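Local coordinates for putative uncharacterized protein (Mycobacterium avium, PDB 2Z6V), which is of unconfirmed function but probably transfers sulfuryl groups from the donor PAPS to an acceptor, as other members of the sulfotransferase family do, at residues V105-T119 against L259-R273. Sequence-based numbering, arbitrary orientation.
Sequences VERPLIVLGMPRTGT and LLKVFPDARLIWAHR. With PLM (palmitic acid), chain C; SO4 (sulfate ion), chain B.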
# COMPACT_ATOMS: atom_id res chain seq x y z
N VAL A 105 -0.51 -18.91 -7.17
CA VAL A 105 0.32 -17.72 -6.96
C VAL A 105 1.36 -18.26 -5.99
O VAL A 105 1.16 -18.24 -4.77
CB VAL A 105 -0.47 -16.57 -6.30
CG1 VAL A 105 0.47 -15.39 -5.99
CG2 VAL A 105 -1.60 -16.13 -7.21
N GLU A 106 2.47 -18.76 -6.52
CA GLU A 106 3.50 -19.37 -5.68
C GLU A 106 4.67 -18.53 -5.19
O GLU A 106 5.27 -17.76 -5.93
CB GLU A 106 4.05 -20.63 -6.36
CG GLU A 106 2.99 -21.69 -6.61
CD GLU A 106 3.53 -22.94 -7.26
OE1 GLU A 106 4.22 -22.83 -8.30
OE2 GLU A 106 3.26 -24.05 -6.73
N ARG A 107 4.97 -18.71 -3.91
CA ARG A 107 6.07 -18.05 -3.24
C ARG A 107 6.24 -16.59 -3.59
O ARG A 107 7.32 -16.15 -4.00
CB ARG A 107 7.36 -18.82 -3.56
CG ARG A 107 7.29 -20.27 -3.13
CD ARG A 107 8.50 -21.05 -3.57
NE ARG A 107 8.50 -22.40 -3.00
CZ ARG A 107 9.38 -23.35 -3.30
NH1 ARG A 107 9.30 -24.54 -2.72
NH2 ARG A 107 10.35 -23.10 -4.18
N PRO A 108 5.17 -15.80 -3.44
CA PRO A 108 5.26 -14.37 -3.76
C PRO A 108 6.26 -13.67 -2.85
O PRO A 108 6.34 -13.96 -1.66
CB PRO A 108 3.83 -13.88 -3.53
CG PRO A 108 3.35 -14.79 -2.44
CD PRO A 108 3.84 -16.13 -2.90
N LEU A 109 7.03 -12.76 -3.42
CA LEU A 109 8.01 -11.99 -2.68
C LEU A 109 7.22 -10.82 -2.12
O LEU A 109 6.70 -10.02 -2.89
CB LEU A 109 9.10 -11.52 -3.64
CG LEU A 109 10.46 -11.11 -3.10
CD1 LEU A 109 10.96 -12.14 -2.10
CD2 LEU A 109 11.41 -10.98 -4.29
N ILE A 110 7.12 -10.72 -0.80
CA ILE A 110 6.33 -9.65 -0.18
C ILE A 110 7.08 -8.78 0.82
O ILE A 110 7.64 -9.28 1.80
CB ILE A 110 5.10 -10.24 0.54
CG1 ILE A 110 4.31 -11.14 -0.41
CG2 ILE A 110 4.21 -9.12 1.05
CD1 ILE A 110 3.04 -11.74 0.20
N VAL A 111 7.06 -7.46 0.60
CA VAL A 111 7.74 -6.51 1.49
C VAL A 111 6.75 -5.92 2.49
O VAL A 111 5.70 -5.40 2.11
CB VAL A 111 8.38 -5.35 0.69
CG1 VAL A 111 9.06 -4.36 1.64
CG2 VAL A 111 9.39 -5.90 -0.31
N LEU A 112 7.09 -5.98 3.78
CA LEU A 112 6.21 -5.48 4.83
C LEU A 112 7.00 -4.76 5.91
O LEU A 112 8.23 -4.74 5.88
CB LEU A 112 5.43 -6.65 5.44
CG LEU A 112 6.28 -7.81 5.97
CD1 LEU A 112 6.80 -7.49 7.37
CD2 LEU A 112 5.45 -9.08 6.00
N GLY A 113 6.30 -4.19 6.88
CA GLY A 113 6.96 -3.49 7.96
C GLY A 113 6.24 -2.19 8.29
O GLY A 113 5.03 -2.08 8.09
N MET A 114 6.98 -1.21 8.79
CA MET A 114 6.37 0.08 9.11
C MET A 114 6.30 0.93 7.85
O MET A 114 7.03 0.70 6.88
CB MET A 114 7.21 0.86 10.12
CG MET A 114 7.55 0.15 11.42
SD MET A 114 8.58 1.23 12.46
CE MET A 114 10.17 1.14 11.58
N PRO A 115 5.40 1.93 7.85
CA PRO A 115 5.34 2.78 6.66
C PRO A 115 6.50 3.77 6.80
O PRO A 115 7.04 3.94 7.90
CB PRO A 115 3.97 3.46 6.79
CG PRO A 115 3.78 3.54 8.28
CD PRO A 115 4.27 2.19 8.75
N ARG A 116 6.91 4.40 5.70
CA ARG A 116 8.00 5.37 5.75
C ARG A 116 9.37 4.74 6.00
O ARG A 116 10.24 5.37 6.60
CB ARG A 116 7.73 6.41 6.85
CG ARG A 116 6.30 6.92 6.90
CD ARG A 116 5.83 7.29 5.50
NE ARG A 116 6.75 8.24 4.88
CZ ARG A 116 6.71 8.57 3.60
NH1 ARG A 116 5.81 8.04 2.79
NH2 ARG A 116 7.58 9.46 3.13
N THR A 117 9.58 3.52 5.53
CA THR A 117 10.86 2.85 5.70
C THR A 117 11.80 3.07 4.52
O THR A 117 12.92 2.56 4.52
CB THR A 117 10.69 1.33 5.91
OG1 THR A 117 9.70 0.83 5.00
CG2 THR A 117 10.26 1.02 7.34
N GLY A 118 11.34 3.82 3.52
CA GLY A 118 12.14 4.12 2.34
C GLY A 118 12.48 2.92 1.48
O GLY A 118 13.61 2.76 1.03
N THR A 119 11.48 2.09 1.22
CA THR A 119 11.62 0.86 0.45
C THR A 119 11.49 1.04 -1.06
O THR A 119 11.77 0.12 -1.82
CB THR A 119 10.57 -0.18 0.88
OG1 THR A 119 9.26 0.24 0.46
CG2 THR A 119 10.57 -0.33 2.40
N LEU A 259 -2.40 -12.91 5.93
CA LEU A 259 -1.54 -13.05 4.76
C LEU A 259 -1.03 -14.50 4.70
O LEU A 259 -1.22 -15.20 3.70
CB LEU A 259 -0.37 -12.07 4.86
CG LEU A 259 0.67 -11.96 3.74
CD1 LEU A 259 1.54 -10.75 3.98
CD2 LEU A 259 1.53 -13.21 3.69
N LEU A 260 -0.41 -14.96 5.79
CA LEU A 260 0.13 -16.32 5.85
C LEU A 260 -0.91 -17.38 5.55
O LEU A 260 -0.62 -18.41 4.94
CB LEU A 260 0.75 -16.57 7.23
CG LEU A 260 2.09 -15.85 7.37
CD1 LEU A 260 2.61 -15.98 8.79
CD2 LEU A 260 3.07 -16.44 6.37
N LYS A 261 -2.14 -17.11 5.99
CA LYS A 261 -3.25 -18.02 5.75
C LYS A 261 -3.46 -18.22 4.24
O LYS A 261 -3.59 -19.34 3.78
CB LYS A 261 -4.52 -17.45 6.37
CG LYS A 261 -5.51 -18.47 6.84
CD LYS A 261 -5.17 -18.95 8.24
CE LYS A 261 -5.33 -17.82 9.25
NZ LYS A 261 -5.07 -18.29 10.64
N VAL A 262 -3.47 -17.12 3.49
CA VAL A 262 -3.69 -17.14 2.04
C VAL A 262 -2.43 -17.41 1.20
O VAL A 262 -2.51 -18.05 0.14
CB VAL A 262 -4.33 -15.81 1.58
CG1 VAL A 262 -4.35 -15.72 0.05
CG2 VAL A 262 -5.73 -15.70 2.15
N PHE A 263 -1.28 -16.93 1.67
CA PHE A 263 -0.01 -17.16 0.96
C PHE A 263 0.96 -17.83 1.94
O PHE A 263 1.99 -17.25 2.30
CB PHE A 263 0.59 -15.84 0.49
CG PHE A 263 -0.31 -15.03 -0.38
CD1 PHE A 263 -0.48 -15.34 -1.72
CD2 PHE A 263 -1.00 -13.93 0.14
CE1 PHE A 263 -1.31 -14.59 -2.53
CE2 PHE A 263 -1.84 -13.17 -0.66
CZ PHE A 263 -1.99 -13.50 -2.00
N PRO A 264 0.64 -19.05 2.39
CA PRO A 264 1.51 -19.76 3.34
C PRO A 264 2.98 -19.89 2.92
O PRO A 264 3.86 -19.97 3.78
CB PRO A 264 0.82 -21.12 3.47
CG PRO A 264 0.16 -21.29 2.14
CD PRO A 264 -0.43 -19.93 1.89
N ASP A 265 3.24 -19.88 1.61
CA ASP A 265 4.60 -20.02 1.09
C ASP A 265 5.32 -18.69 0.82
O ASP A 265 6.43 -18.67 0.26
CB ASP A 265 4.57 -20.83 -0.21
CG ASP A 265 3.74 -20.16 -1.32
OD1 ASP A 265 2.87 -19.29 -1.03
OD2 ASP A 265 3.97 -20.52 -2.50
N ALA A 266 4.70 -17.59 1.24
CA ALA A 266 5.26 -16.26 1.03
C ALA A 266 6.68 -16.04 1.56
O ALA A 266 7.00 -16.40 2.69
CB ALA A 266 4.34 -15.22 1.64
N ARG A 267 7.51 -15.44 0.73
CA ARG A 267 8.87 -15.11 1.12
C ARG A 267 8.79 -13.66 1.61
O ARG A 267 8.67 -12.72 0.82
CB ARG A 267 9.80 -15.28 -0.08
CG ARG A 267 9.89 -16.72 -0.48
CD ARG A 267 10.83 -16.95 -1.63
NE ARG A 267 10.29 -16.45 -2.89
CZ ARG A 267 10.82 -16.74 -4.08
NH1 ARG A 267 11.90 -17.51 -4.15
NH2 ARG A 267 10.26 -16.25 -5.19
N LEU A 268 8.85 -13.51 2.92
CA LEU A 268 8.70 -12.22 3.58
C LEU A 268 9.95 -11.36 3.75
O LEU A 268 10.90 -11.72 4.45
CB LEU A 268 8.06 -12.45 4.95
CG LEU A 268 6.80 -13.33 4.96
CD1 LEU A 268 6.43 -13.67 6.40
CD2 LEU A 268 5.65 -12.62 4.26
N ILE A 269 9.94 -10.20 3.09
CA ILE A 269 11.04 -9.26 3.20
C ILE A 269 10.57 -8.20 4.18
O ILE A 269 9.66 -7.44 3.89
CB ILE A 269 11.34 -8.56 1.85
CG1 ILE A 269 11.77 -9.59 0.81
CG2 ILE A 269 12.43 -7.52 2.05
CD1 ILE A 269 12.02 -8.99 -0.54
N TRP A 270 11.18 -8.17 5.36
CA TRP A 270 10.83 -7.19 6.38
C TRP A 270 11.73 -5.97 6.18
O TRP A 270 12.96 -6.07 6.23
CB TRP A 270 11.08 -7.81 7.76
CG TRP A 270 10.48 -7.06 8.92
CD1 TRP A 270 10.21 -5.72 8.98
CD2 TRP A 270 10.14 -7.60 10.20
NE1 TRP A 270 9.72 -5.39 10.23
CE2 TRP A 270 9.67 -6.52 11.00
CE3 TRP A 270 10.19 -8.88 10.76
CZ2 TRP A 270 9.26 -6.70 12.33
CZ3 TRP A 270 9.77 -9.06 12.09
CH2 TRP A 270 9.31 -7.97 12.85
N ALA A 271 11.11 -4.81 5.92
CA ALA A 271 11.86 -3.56 5.70
C ALA A 271 12.02 -2.80 7.01
O ALA A 271 11.05 -2.56 7.72
CB ALA A 271 11.13 -2.70 4.68
N HIS A 272 13.26 -2.42 7.32
CA HIS A 272 13.56 -1.71 8.56
C HIS A 272 14.10 -0.30 8.39
O HIS A 272 14.69 0.04 7.36
CB HIS A 272 14.56 -2.51 9.39
CG HIS A 272 14.10 -3.89 9.73
ND1 HIS A 272 13.09 -4.14 10.63
CD2 HIS A 272 14.50 -5.10 9.27
CE1 HIS A 272 12.88 -5.44 10.71
NE2 HIS A 272 13.73 -6.05 9.89
N ARG A 273 13.91 0.50 9.42
CA ARG A 273 14.39 1.87 9.45
C ARG A 273 14.14 2.44 10.84
O ARG A 273 13.32 1.92 11.59
CB ARG A 273 13.67 2.74 8.41
CG ARG A 273 14.16 4.18 8.39
CD ARG A 273 13.62 4.98 7.22
NE ARG A 273 14.20 6.32 7.18
CZ ARG A 273 13.92 7.24 6.26
NH1 ARG A 273 13.06 6.98 5.29
NH2 ARG A 273 14.51 8.43 6.31
C1 PLM C . -3.91 5.92 7.64
O1 PLM C . -4.32 6.03 8.82
O2 PLM C . -4.62 5.87 6.62
C2 PLM C . -2.39 5.83 7.42
C3 PLM C . -1.76 4.80 8.35
C4 PLM C . -0.27 4.59 8.06
C5 PLM C . -0.02 4.09 6.64
C6 PLM C . -0.07 5.24 5.62
C7 PLM C . -0.14 4.68 4.20
C8 PLM C . -1.53 4.11 3.91
C9 PLM C . -1.42 2.82 3.10
CA PLM C . -0.55 3.01 1.86
CB PLM C . -0.02 1.67 1.33
CC PLM C . 0.73 0.93 2.44
CD PLM C . -0.25 0.23 3.39
CE PLM C . 0.37 -0.06 4.76
CF PLM C . 0.70 1.24 5.48
CG PLM C . 1.20 1.00 6.90
S SO4 B . 8.32 4.36 1.59
O1 SO4 B . 9.00 5.36 2.44
O2 SO4 B . 7.62 3.37 2.43
O3 SO4 B . 7.34 5.05 0.72
O4 SO4 B . 9.31 3.68 0.74
O HOH W 1 0.45 -18.76 -2.13
O HOH W 2 9.57 -2.20 9.80
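The indole of W270 is sandwiched between L112 CD1 and H272 CE1: L112 CD1 sits over its five-membered ring as a CH-pi contact, 4.2 Å from the centroid, and H272 CE1 lies on the opposite face. In the plane of the ring, at its edge, a water accepts from W270 NE1 and M114 N and donates to A271 O, joining the two chains beyond the last ladder bond. These are neighbouring strands, 109-113 and 267-272, in the parallel sheet of the P-loop-like sulfotransferase fold. At the other end R107 CB lies over one face of the R267 guanidinium, whose NE and NH2 both make weak bonds to R107 O.

Between these ends runs a parallel ladder. R267 N gives to P108 O, I110 N to R267 O (3.0 Å), I269 N to I110 O, L112 N to I269 O, and A271 N to L112 O, the last almost straight at 177°. On one face of the sheet L109 CD1 meets I269 CD1 at 3.7 Å; on the other I110 CD1 reaches tip to tip toward L259 CD2 of helix 256-262. A chi1 of 55° sets L112 CG between its own backbone N and carbonyl carbon, and chi2 of 82° then turns CD1 to the indole and CD2 to L268 CD2 at 3.9 Å.

Past the strand, the loop 114-119 holds a sulfate through G118 N (3.0 Å to O1), with a weak bond from T119 N to O4; T120 N adds another. This fits the family's 5'-phosphosulfate-binding loop; the sulfate, probably from the crystallisation liquor, may mimic the 5'-phosphate of PAPS. The R116 guanidinium turns one face to sulfate O1, while its NE is bonded to S281. Ahead of the strands, in the turn F263-A266, D265 OD2 accepts from R107 N above the carboxylate plane, and a water donates to both V105 O and D265 OD1, 2.7 Å from the latter.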